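Local coordinates for probable E3 ubiquitin-protein ligase HERC1 (Homo sapiens, PDB 4QT6) that probably acts as an E3 ubiquitin ligase that transfers ubiquitin through a HECT domain, and carries a SPRY domain, a module that commonly binds other proteins, at residues 20-26 and 141-145; 38-44 and 103-109; 78-83 and 94-98. The contacts are given in a common frame with arbitrary orientation. Residues are numbered along the deposited sequence.

How the contacts relate
The SPRY domain is a sandwich of antiparallel sheets. Contact 2 lies well inside one sheet, pairing strands 38-47 and 103-109; contact 1 lies where the chain passes from this sheet to the second, and contact 3 at the end of strand 75-79 of the second. Contacts 2 and 3, centres about 15 Å apart, meet where Ile104 CD1 packs 3.7 Å from Phe98 CG. Contacts 1 and 2, centres about 23 Å apart, do not touch. Contacts 1 and 3 (18 Å) join at a formamide pocket: Tyr143 OH is 3.0 Å from Arg79 NE, a probable hydrogen bond, and Tyr143, Arg79 and Tyr81 share one formamide with Asn52 and Glu53.

Contact 1. Residues 20-26 and 141-145; sequences HGSGGKG and MFYSS. With ARF (formamide), chain H; ARF (formamide), chain B; ARF (formamide), chain G.
Gly26, extended at phi/psi -161/180°, forms an antiparallel hydrogen-bonded pair with Phe142 at the end of strand 137-142 (CA-CA 5.3 Å): Gly26 N to Phe142 O is 3.0 Å and Phe142 N to Gly26 O 2.8 Å. Before it, residues 21-25 form the glycine-rich loop that carries the chain from strand 17-20 of one sheet of the SPRY sandwich to strand 26-30 of the other; Gly23 (110/0°) and Gly24 (96/-146°) adopt positive phi values that would jam a CB against the preceding carbonyl. The facing segment leaves its strand at Tyr143 (-103/0°), and Gly24 lies 4.5 Å from Ser145, CA to CA. One water donates to Gly21 O (2.8 Å) and Ser145 O (2.6 Å) and accepts from Gly24 N (3.0 Å).

His20 (chi1 t) and Phe142 (chi1 m) have nearly parallel rings, planes at 15°, slid until they barely overlap. Each CB lies 3.7 Å over the centroid of the other ring, giving reciprocal CH-pi contacts. Lys25 (chi1 m, otherwise t) brings CE 3.2 Å from Tyr143 O. Tyr143 (chi1 p), its CA-to-CB bond pointing away, donates from OH to a formamide O at 2.6 Å; the hydroxyl also meets Arg79 NE.

His20 NE2 donates to Gly24 O at 2.7 Å, closing the loop, while ND1 bonds Glu149, whose carboxylate also holds Ser144 OG. Partners at both ring nitrogens are consistent with an imidazolium.

Contact 2. Residues 38-44 and 103-109; sequences CYQWKFY and FITCVLD. With ARF (formamide), chain D; ARF (formamide), chain F; ARF (formamide), chain E.
At the apolar centre Cys106 (chi1 m) lies against Trp41 (chi1 p): its CB sits 3.5 Å over the centroid of the indole six-membered ring, a CH-pi contact, and its SG is 4.3 Å from the centroid of the five-membered ring. SG also approaches Phe43 (chi1 m), 3.7 Å from CD2. Leu108 CB meets the indole edge at CZ3, 3.8 Å away. These side chains, with Ile104, face the sandwich interior, where Trp41 and Phe43 pack on Pro138, and Phe43 also on Val140, of strand 137-142.

Both backbones are in beta conformation and antiparallel, axes 4.6 Å apart at 155°. Hydrogen-bonded pairs are Tyr39-Leu108, Trp41-Cys106 and Phe43-Ile104, each with two N-to-O bonds, from Cys106 N to Trp41 O at 2.8 Å to Trp41 N to Cys106 O at 3.1 Å; they alternate with the non-hydrogen-bonded pairs Cys38-Asp109, Gln40-Val107, Lys42-Thr105 and Tyr44-Phe103.

These four pairs form the other face. Cys38 SG touches Val107 CG1 at 3.6 Å, and Tyr44 CD1 lies 3.6 Å from Phe103 CZ, the rings oblique. Lys42 CE passes Thr105 OG1 at 3.4 Å, and NZ bonds Met158 O; Asp109 OD1 accepts from Ala112 N. Adjacent strands of a SPRY sheet thus alternate side chains between an interior of aromatic, aliphatic and thiol packing and an outer face mixing apolar pairs with polar and charged residues.

Contact 3. Residues 78-83 and 94-98; sequences YRAYSG and TLSSF. With ARF (formamide), chain B; ARF (formamide), chain C.
After the strand ends at Arg79, the chain makes one helical turn through Ala80 (phi/psi -60/-48°) and Tyr81 (phi/psi -60/-42°), closed by Gly83 N to Arg79 O at 2.8 Å. Gly83 (76/4°) has left-handed backbone angles, and a CB there would clash with Leu95 O. The loop 94-98 runs alongside, with Gly83 4.0 Å from Ser97 and Ala80 4.7 Å from Phe98 between CA atoms.

Two backbone bonds join the segments: Phe98 N to Ala80 O at 2.9 Å and Leu95 N to Gly83 O at 2.8 Å. Between them, Tyr78 (chi1 t) donates from OH to Ser96 O at 2.6 Å. The same hydroxyl accepts from a formamide N at 2.9 Å, and that formamide takes Ser96 N on its O at 3.0 Å. A water donates to both Ser82 O (3.1 Å) and Leu95 O (2.9 Å), while Ser97 O is satisfied by Lys119 and Ser82 OG by Asn84. Arg79 NH2 gives a 3.0 Å bond to the O of a second formamide, with NE and NH1 engaged by Tyr143 and Tyr86.

Phe98 (chi1 p) directs its edge to the face of Tyr78, centroids 4.7 Å apart, and Ala80 CA lies 3.5 Å over the centroid of the Phe98 ring, a CH-pi contact. Leu95 covers the opposite face of Tyr78. The contact fastens the end of strand 75-79 to the loop leading into strand 103-109, joining the two SPRY sheets here: Phe98 packs on Ile104 and on Val57 of strand 55-60, and Tyr78 stacks with Phe117 of strand 114-119.

Contact 1. Residues 20-26 and 141-145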
loop_
_atom_site.group_PDB
_atom_site.type_symbol
_atom_site.label_atom_id
_atom_site.label_comp_id
_atom_site.label_asym_id
_atom_site.label_seq_id
_atom_site.Cartn_x
_atom_site.Cartn_y
_atom_site.Cartn_z
ATOM N N HIS A 20 -4.422 -12.115 0.007
ATOM C CA HIS A 20 -4.120 -12.400 1.391
ATOM C C HIS A 20 -4.363 -13.892 1.599
ATOM O O HIS A 20 -5.443 -14.388 1.281
ATOM C CB HIS A 20 -5.011 -11.583 2.313
ATOM C CG HIS A 20 -4.688 -11.742 3.754
ATOM N ND1 HIS A 20 -5.565 -11.377 4.756
ATOM C CD2 HIS A 20 -3.584 -12.220 4.375
ATOM C CE1 HIS A 20 -5.004 -11.606 5.927
ATOM N NE2 HIS A 20 -3.817 -12.143 5.726
ATOM N N GLY A 21 -3.333 -14.596 2.045
ATOM C CA GLY A 21 -3.382 -16.051 2.167
ATOM C C GLY A 21 -3.455 -16.502 3.604
ATOM O O GLY A 21 -3.955 -15.785 4.477
ATOM N N SER A 22 -2.961 -17.716 3.838
ATOM C CA SER A 22 -2.945 -18.298 5.173
ATOM C C SER A 22 -1.781 -17.769 6.000
ATOM O O SER A 22 -0.780 -17.295 5.466
ATOM C CB SER A 22 -2.828 -19.826 5.072
ATOM O OG SER A 22 -1.524 -20.215 4.641
ATOM N N GLY A 23 -1.915 -17.883 7.321
ATOM C CA GLY A 23 -0.827 -17.568 8.226
ATOM C C GLY A 23 -1.034 -16.317 9.053
ATOM O O GLY A 23 -0.165 -15.973 9.859
ATOM N N GLY A 24 -2.178 -15.651 8.866
ATOM C CA GLY A 24 -2.537 -14.444 9.625
ATOM C C GLY A 24 -2.189 -13.176 8.859
ATOM O O GLY A 24 -2.266 -13.138 7.635
ATOM N N LYS A 25 -1.798 -12.140 9.585
ATOM C CA LYS A 25 -1.493 -10.848 8.959
ATOM C C LYS A 25 -0.316 -10.988 7.994
ATOM O O LYS A 25 0.566 -11.840 8.162
ATOM C CB LYS A 25 -1.192 -9.801 10.022
ATOM C CG LYS A 25 -2.346 -9.556 10.986
ATOM C CD LYS A 25 -2.011 -8.401 11.900
ATOM C CE LYS A 25 -2.975 -8.263 13.060
ATOM N NZ LYS A 25 -2.582 -7.066 13.848
ATOM N N GLY A 26 -0.279 -10.139 6.962
ATOM C CA GLY A 26 0.743 -10.326 5.937
ATOM C C GLY A 26 0.985 -9.095 5.090
ATOM O O GLY A 26 0.327 -8.075 5.281
HETATM N N MSE A 141 -0.467 -4.304 2.648
HETATM C CA MSE A 141 -0.412 -5.057 3.910
HETATM C C MSE A 141 -1.828 -5.395 4.308
HETATM O O MSE A 141 -2.727 -4.586 4.091
HETATM C CB MSE A 141 0.288 -4.152 4.930
HETATM C CG MSE A 141 0.624 -4.758 6.290
HETATM SE SE MSE A 141 -0.870 -4.658 7.582
HETATM C CE MSE A 141 -1.797 -3.025 7.007
ATOM N N PHE A 142 -2.029 -6.576 4.887
ATOM C CA PHE A 142 -3.321 -6.976 5.412
ATOM C C PHE A 142 -3.209 -7.248 6.907
ATOM O O PHE A 142 -2.352 -8.027 7.324
ATOM C CB PHE A 142 -3.789 -8.243 4.706
ATOM C CG PHE A 142 -3.836 -8.136 3.205
ATOM C CD1 PHE A 142 -4.814 -7.367 2.566
ATOM C CD2 PHE A 142 -2.920 -8.845 2.426
ATOM C CE1 PHE A 142 -4.848 -7.286 1.188
ATOM C CE2 PHE A 142 -2.955 -8.763 1.031
ATOM C CZ PHE A 142 -3.914 -7.978 0.428
ATOM N N TYR A 143 -4.063 -6.597 7.696
ATOM C CA TYR A 143 -4.055 -6.794 9.157
ATOM C C TYR A 143 -5.178 -7.679 9.633
ATOM O O TYR A 143 -5.295 -7.937 10.846
ATOM C CB TYR A 143 -4.041 -5.467 9.927
ATOM C CG TYR A 143 -5.172 -4.530 9.609
ATOM C CD1 TYR A 143 -6.409 -4.672 10.216
ATOM C CD2 TYR A 143 -5.014 -3.501 8.693
ATOM C CE1 TYR A 143 -7.447 -3.831 9.914
ATOM C CE2 TYR A 143 -6.053 -2.636 8.392
ATOM C CZ TYR A 143 -7.263 -2.786 9.026
ATOM O OH TYR A 143 -8.279 -1.921 8.740
ATOM N N SER A 144 -6.004 -8.141 8.704
ATOM C CA SER A 144 -6.986 -9.155 9.005
ATOM C C SER A 144 -6.328 -10.496 9.304
ATOM O O SER A 144 -5.193 -10.773 8.894
ATOM C CB SER A 144 -7.956 -9.278 7.834
ATOM O OG SER A 144 -7.235 -9.432 6.626
ATOM N N SER A 145 -7.052 -11.339 10.037
ATOM C CA SER A 145 -6.558 -12.666 10.391
ATOM C C SER A 145 -6.847 -13.678 9.289
ATOM O O SER A 145 -6.046 -14.565 9.022
ATOM C CB SER A 145 -7.219 -13.133 11.689
ATOM O OG SER A 145 -8.627 -13.064 11.587
HETATM N N ARF H . 0.674 -18.223 3.209
HETATM C C ARF H . 0.154 -17.970 2.005
HETATM O O ARF H . -0.920 -18.470 1.700
HETATM N N ARF B . -12.081 -3.144 9.771
HETATM C C ARF B . -11.420 -2.359 10.619
HETATM O O ARF B . -10.267 -2.024 10.393
HETATM N N ARF G . -11.217 -7.409 8.083
HETATM C C ARF G . -10.789 -6.638 9.092
HETATM O O ARF G . -10.033 -7.095 9.939
HETATM O O HOH W 1 -4.661 -15.746 7.194
#

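Contact 2. Residues 38-44 and 103-109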
loop_
_atom_site.group_PDB
_atom_site.type_symbol
_atom_site.label_atom_id
_atom_site.label_comp_id
_atom_site.label_asym_id
_atom_site.label_seq_id
_atom_site.Cartn_x
_atom_site.Cartn_y
_atom_site.Cartn_z
ATOM N N CYS A 38 10.484 10.587 -9.327
ATOM C CA CYS A 38 9.090 10.473 -8.933
ATOM C C CYS A 38 8.466 9.322 -9.742
ATOM O O CYS A 38 8.752 9.153 -10.916
ATOM C CB CYS A 38 8.350 11.827 -9.140
ATOM S SG CYS A 38 6.627 11.960 -8.558
ATOM N N TYR A 39 7.638 8.524 -9.067
ATOM C CA TYR A 39 6.929 7.424 -9.720
ATOM C C TYR A 39 5.504 7.427 -9.234
ATOM O O TYR A 39 5.242 7.537 -8.038
ATOM C CB TYR A 39 7.563 6.089 -9.393
ATOM C CG TYR A 39 6.856 4.888 -9.988
ATOM C CD1 TYR A 39 6.706 4.753 -11.365
ATOM C CD2 TYR A 39 6.366 3.886 -9.167
ATOM C CE1 TYR A 39 6.088 3.653 -11.913
ATOM C CE2 TYR A 39 5.735 2.775 -9.702
ATOM C CZ TYR A 39 5.594 2.666 -11.077
ATOM O OH TYR A 39 4.985 1.561 -11.636
ATOM N N GLN A 40 4.586 7.303 -10.187
ATOM C CA GLN A 40 3.155 7.268 -9.915
ATOM C C GLN A 40 2.578 5.912 -10.392
ATOM O O GLN A 40 2.969 5.402 -11.446
ATOM C CB GLN A 40 2.520 8.431 -10.660
ATOM C CG GLN A 40 1.108 8.761 -10.269
ATOM C CD GLN A 40 0.589 10.006 -10.971
ATOM O OE1 GLN A 40 1.349 10.921 -11.288
ATOM N NE2 GLN A 40 -0.696 10.022 -11.250
ATOM N N TRP A 41 1.663 5.344 -9.614
ATOM C CA TRP A 41 0.985 4.106 -9.990
ATOM C C TRP A 41 -0.365 4.052 -9.266
ATOM O O TRP A 41 -0.701 4.957 -8.488
ATOM C CB TRP A 41 1.841 2.869 -9.670
ATOM C CG TRP A 41 1.886 2.583 -8.219
ATOM C CD1 TRP A 41 1.167 1.639 -7.557
ATOM C CD2 TRP A 41 2.697 3.236 -7.226
ATOM N NE1 TRP A 41 1.456 1.670 -6.236
ATOM C CE2 TRP A 41 2.407 2.623 -5.999
ATOM C CE3 TRP A 41 3.657 4.260 -7.268
ATOM C CZ2 TRP A 41 3.004 3.006 -4.797
ATOM C CZ3 TRP A 41 4.248 4.662 -6.074
ATOM C CH2 TRP A 41 3.919 4.027 -4.847
ATOM N N LYS A 42 -1.137 2.994 -9.512
ATOM C CA LYS A 42 -2.400 2.812 -8.827
ATOM C C LYS A 42 -2.524 1.435 -8.204
ATOM O O LYS A 42 -1.948 0.476 -8.675
ATOM C CB LYS A 42 -3.587 3.036 -9.778
ATOM C CG LYS A 42 -3.661 4.433 -10.340
ATOM C CD LYS A 42 -4.857 4.605 -11.237
ATOM C CE LYS A 42 -4.976 6.038 -11.705
ATOM N NZ LYS A 42 -5.961 6.148 -12.811
ATOM N N PHE A 43 -3.235 1.381 -7.082
ATOM C CA PHE A 43 -3.755 0.125 -6.565
ATOM C C PHE A 43 -5.236 0.072 -6.836
ATOM O O PHE A 43 -5.920 1.090 -6.712
ATOM C CB PHE A 43 -3.513 0.005 -5.071
ATOM C CG PHE A 43 -2.074 -0.248 -4.701
ATOM C CD1 PHE A 43 -1.457 -1.427 -5.082
ATOM C CD2 PHE A 43 -1.379 0.637 -3.921
ATOM C CE1 PHE A 43 -0.148 -1.688 -4.728
ATOM C CE2 PHE A 43 -0.065 0.370 -3.544
ATOM C CZ PHE A 43 0.526 -0.796 -3.926
ATOM N N TYR A 44 -5.728 -1.112 -7.213
ATOM C CA TYR A 44 -7.149 -1.327 -7.438
ATOM C C TYR A 44 -7.591 -2.420 -6.473
ATOM O O TYR A 44 -6.964 -3.495 -6.393
ATOM C CB TYR A 44 -7.405 -1.729 -8.881
ATOM C CG TYR A 44 -8.828 -2.114 -9.127
ATOM C CD1 TYR A 44 -9.826 -1.149 -9.147
ATOM C CD2 TYR A 44 -9.182 -3.443 -9.313
ATOM C CE1 TYR A 44 -11.152 -1.500 -9.370
ATOM C CE2 TYR A 44 -10.505 -3.802 -9.522
ATOM C CZ TYR A 44 -11.478 -2.819 -9.548
ATOM O OH TYR A 44 -12.802 -3.153 -9.782
ATOM N N PHE A 103 -9.928 2.717 -6.896
ATOM C CA PHE A 103 -8.525 2.958 -7.265
ATOM C C PHE A 103 -7.895 3.952 -6.326
ATOM O O PHE A 103 -8.508 4.989 -6.030
ATOM C CB PHE A 103 -8.407 3.592 -8.646
ATOM C CG PHE A 103 -8.705 2.675 -9.783
ATOM C CD1 PHE A 103 -9.994 2.571 -10.277
ATOM C CD2 PHE A 103 -7.690 1.971 -10.411
ATOM C CE1 PHE A 103 -10.269 1.739 -11.354
ATOM C CE2 PHE A 103 -7.949 1.156 -11.482
ATOM C CZ PHE A 103 -9.244 1.038 -11.959
ATOM N N ILE A 104 -6.664 3.668 -5.883
ATOM C CA ILE A 104 -5.866 4.632 -5.113
ATOM C C ILE A 104 -4.640 4.950 -5.957
ATOM O O ILE A 104 -3.822 4.098 -6.214
ATOM C CB ILE A 104 -5.464 4.105 -3.710
ATOM C CG1 ILE A 104 -6.705 3.796 -2.862
ATOM C CG2 ILE A 104 -4.521 5.088 -3.009
ATOM C CD1 ILE A 104 -7.595 5.002 -2.623
ATOM N N THR A 105 -4.531 6.196 -6.387
ATOM C CA THR A 105 -3.322 6.683 -7.028
ATOM C C THR A 105 -2.293 6.977 -5.958
ATOM O O THR A 105 -2.598 7.636 -4.953
ATOM C CB THR A 105 -3.597 7.974 -7.818
ATOM O OG1 THR A 105 -4.619 7.729 -8.805
ATOM C CG2 THR A 105 -2.340 8.496 -8.480
ATOM N N CYS A 106 -1.066 6.518 -6.182
ATOM C CA CYS A 106 0.031 6.738 -5.264
ATOM C C CYS A 106 1.086 7.512 -6.021
ATOM O O CYS A 106 1.424 7.168 -7.154
ATOM C CB CYS A 106 0.618 5.401 -4.797
ATOM S SG CYS A 106 -0.623 4.255 -4.124
ATOM N N VAL A 107 1.600 8.575 -5.402
ATOM C CA VAL A 107 2.686 9.345 -5.955
ATOM C C VAL A 107 3.846 9.328 -4.978
ATOM O O VAL A 107 3.711 9.836 -3.863
ATOM C CB VAL A 107 2.287 10.811 -6.226
ATOM C CG1 VAL A 107 3.434 11.535 -6.904
ATOM C CG2 VAL A 107 1.061 10.868 -7.116
ATOM N N LEU A 108 4.931 8.682 -5.371
ATOM C CA LEU A 108 6.134 8.597 -4.574
ATOM C C LEU A 108 7.164 9.528 -5.184
ATOM O O LEU A 108 7.726 9.252 -6.253
ATOM C CB LEU A 108 6.661 7.157 -4.522
ATOM C CG LEU A 108 7.982 6.972 -3.806
ATOM C CD1 LEU A 108 7.879 7.397 -2.334
ATOM C CD2 LEU A 108 8.462 5.535 -3.965
ATOM N N ASP A 109 7.417 10.633 -4.486
ATOM C CA ASP A 109 8.320 11.681 -4.974
ATOM C C ASP A 109 9.595 11.637 -4.139
ATOM O O ASP A 109 9.646 12.162 -3.023
ATOM C CB ASP A 109 7.615 13.041 -4.890
ATOM C CG ASP A 109 8.398 14.153 -5.577
ATOM O OD1 ASP A 109 9.617 13.999 -5.722
ATOM O OD2 ASP A 109 7.773 15.156 -5.971
HETATM N N ARF D . 10.641 2.632 -10.779
HETATM C C ARF D . 9.561 2.157 -11.405
HETATM O O ARF D . 8.932 1.241 -10.893
HETATM N N ARF F . 5.291 -1.104 -9.858
HETATM C C ARF F . 4.477 -1.942 -10.523
HETATM O O ARF F . 4.596 -3.151 -10.343
HETATM N N ARF E . -12.834 0.415 -13.766
HETATM C C ARF E . -12.180 -0.724 -13.500
HETATM O O ARF E . -11.211 -0.992 -14.170
#

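Contact 3. Residues 78-83 and 94-98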
loop_
_atom_site.group_PDB
_atom_site.type_symbol
_atom_site.label_atom_id
_atom_site.label_comp_id
_atom_site.label_asym_id
_atom_site.label_seq_id
_atom_site.Cartn_x
_atom_site.Cartn_y
_atom_site.Cartn_z
ATOM N N TYR A 78 -1.671 3.553 4.163
ATOM C CA TYR A 78 -2.955 4.226 4.017
ATOM C C TYR A 78 -4.028 3.136 4.141
ATOM O O TYR A 78 -4.066 2.152 3.383
ATOM C CB TYR A 78 -2.965 4.986 2.668
ATOM C CG TYR A 78 -4.223 5.651 2.181
ATOM C CD1 TYR A 78 -5.139 6.202 3.067
ATOM C CD2 TYR A 78 -4.442 5.838 0.809
ATOM C CE1 TYR A 78 -6.290 6.823 2.594
ATOM C CE2 TYR A 78 -5.579 6.472 0.334
ATOM C CZ TYR A 78 -6.493 6.979 1.237
ATOM O OH TYR A 78 -7.633 7.599 0.742
ATOM N N ARG A 79 -4.880 3.303 5.150
ATOM C CA ARG A 79 -5.811 2.258 5.594
ATOM C C ARG A 79 -7.206 2.388 4.967
ATOM O O ARG A 79 -7.858 3.450 5.070
ATOM C CB ARG A 79 -5.891 2.323 7.125
ATOM C CG ARG A 79 -6.798 1.318 7.796
ATOM C CD ARG A 79 -6.672 1.465 9.306
ATOM N NE ARG A 79 -7.685 0.717 10.041
ATOM C CZ ARG A 79 -8.102 1.018 11.274
ATOM N NH1 ARG A 79 -7.600 2.074 11.929
ATOM N NH2 ARG A 79 -9.033 0.263 11.848
ATOM N N ALA A 80 -7.674 1.299 4.336
ATOM C CA ALA A 80 -8.922 1.301 3.604
ATOM C C ALA A 80 -10.103 1.655 4.506
ATOM O O ALA A 80 -10.926 2.501 4.161
ATOM C CB ALA A 80 -9.144 -0.053 2.961
ATOM N N TYR A 81 -10.157 1.005 5.659
ATOM C CA TYR A 81 -11.351 1.043 6.511
ATOM C C TYR A 81 -11.713 2.452 6.975
ATOM O O TYR A 81 -12.885 2.801 6.998
ATOM C CB TYR A 81 -11.147 0.143 7.725
ATOM C CG TYR A 81 -12.245 0.274 8.755
ATOM C CD1 TYR A 81 -13.492 -0.258 8.513
ATOM C CD2 TYR A 81 -12.042 0.971 9.933
ATOM C CE1 TYR A 81 -14.516 -0.125 9.436
ATOM C CE2 TYR A 81 -13.062 1.108 10.872
ATOM C CZ TYR A 81 -14.293 0.543 10.612
ATOM O OH TYR A 81 -15.334 0.660 11.525
ATOM N N SER A 82 -10.700 3.225 7.345
ATOM C CA SER A 82 -10.859 4.533 7.977
ATOM C C SER A 82 -10.245 5.718 7.231
ATOM O O SER A 82 -10.468 6.880 7.603
ATOM C CB SER A 82 -10.199 4.459 9.346
ATOM O OG SER A 82 -8.819 4.112 9.226
ATOM N N GLY A 83 -9.408 5.456 6.228
ATOM C CA GLY A 83 -8.643 6.530 5.617
ATOM C C GLY A 83 -7.440 7.023 6.422
ATOM O O GLY A 83 -6.762 7.956 5.982
ATOM N N THR A 94 -6.168 12.408 8.159
ATOM C CA THR A 94 -6.983 11.286 7.720
ATOM C C THR A 94 -7.456 11.601 6.306
ATOM O O THR A 94 -7.873 12.726 6.014
ATOM C CB THR A 94 -8.165 11.081 8.692
ATOM O OG1 THR A 94 -7.651 10.898 10.017
ATOM C CG2 THR A 94 -9.000 9.867 8.333
ATOM N N LEU A 95 -7.355 10.630 5.403
ATOM C CA LEU A 95 -7.820 10.816 4.043
ATOM C C LEU A 95 -9.111 10.031 3.854
ATOM O O LEU A 95 -9.699 9.562 4.833
ATOM C CB LEU A 95 -6.721 10.399 3.048
ATOM C CG LEU A 95 -5.385 11.146 3.106
ATOM C CD1 LEU A 95 -4.393 10.575 2.089
ATOM C CD2 LEU A 95 -5.570 12.645 2.886
ATOM N N SER A 96 -9.592 9.906 2.621
ATOM C CA SER A 96 -10.830 9.179 2.402
ATOM C C SER A 96 -10.637 7.693 2.684
ATOM O O SER A 96 -9.569 7.143 2.439
ATOM C CB SER A 96 -11.329 9.352 0.967
ATOM O OG SER A 96 -11.602 10.724 0.681
ATOM N N SER A 97 -11.678 7.057 3.198
ATOM C CA SER A 97 -11.720 5.605 3.258
ATOM C C SER A 97 -11.841 5.066 1.833
ATOM O O SER A 97 -12.186 5.799 0.909
ATOM C CB SER A 97 -12.901 5.127 4.110
ATOM O OG SER A 97 -14.130 5.522 3.533
ATOM N N PHE A 98 -11.521 3.793 1.648
ATOM C CA PHE A 98 -11.700 3.173 0.345
ATOM C C PHE A 98 -12.001 1.696 0.510
ATOM O O PHE A 98 -11.835 1.135 1.600
ATOM C CB PHE A 98 -10.496 3.432 -0.578
ATOM C CG PHE A 98 -9.166 2.980 -0.014
ATOM C CD1 PHE A 98 -8.426 3.818 0.804
ATOM C CD2 PHE A 98 -8.639 1.738 -0.326
ATOM C CE1 PHE A 98 -7.198 3.430 1.313
ATOM C CE2 PHE A 98 -7.407 1.343 0.181
ATOM C CZ PHE A 98 -6.687 2.178 1.005
HETATM N N ARF B . -12.081 -3.144 9.771
HETATM C C ARF B . -11.420 -2.359 10.619
HETATM O O ARF B . -10.267 -2.024 10.393
HETATM N N ARF C . -7.082 10.043 -0.714
HETATM C C ARF C . -7.707 11.222 -0.617
HETATM O O ARF C . -8.598 11.366 0.212
HETATM O O HOH W 2 -12.172 9.079 6.211
#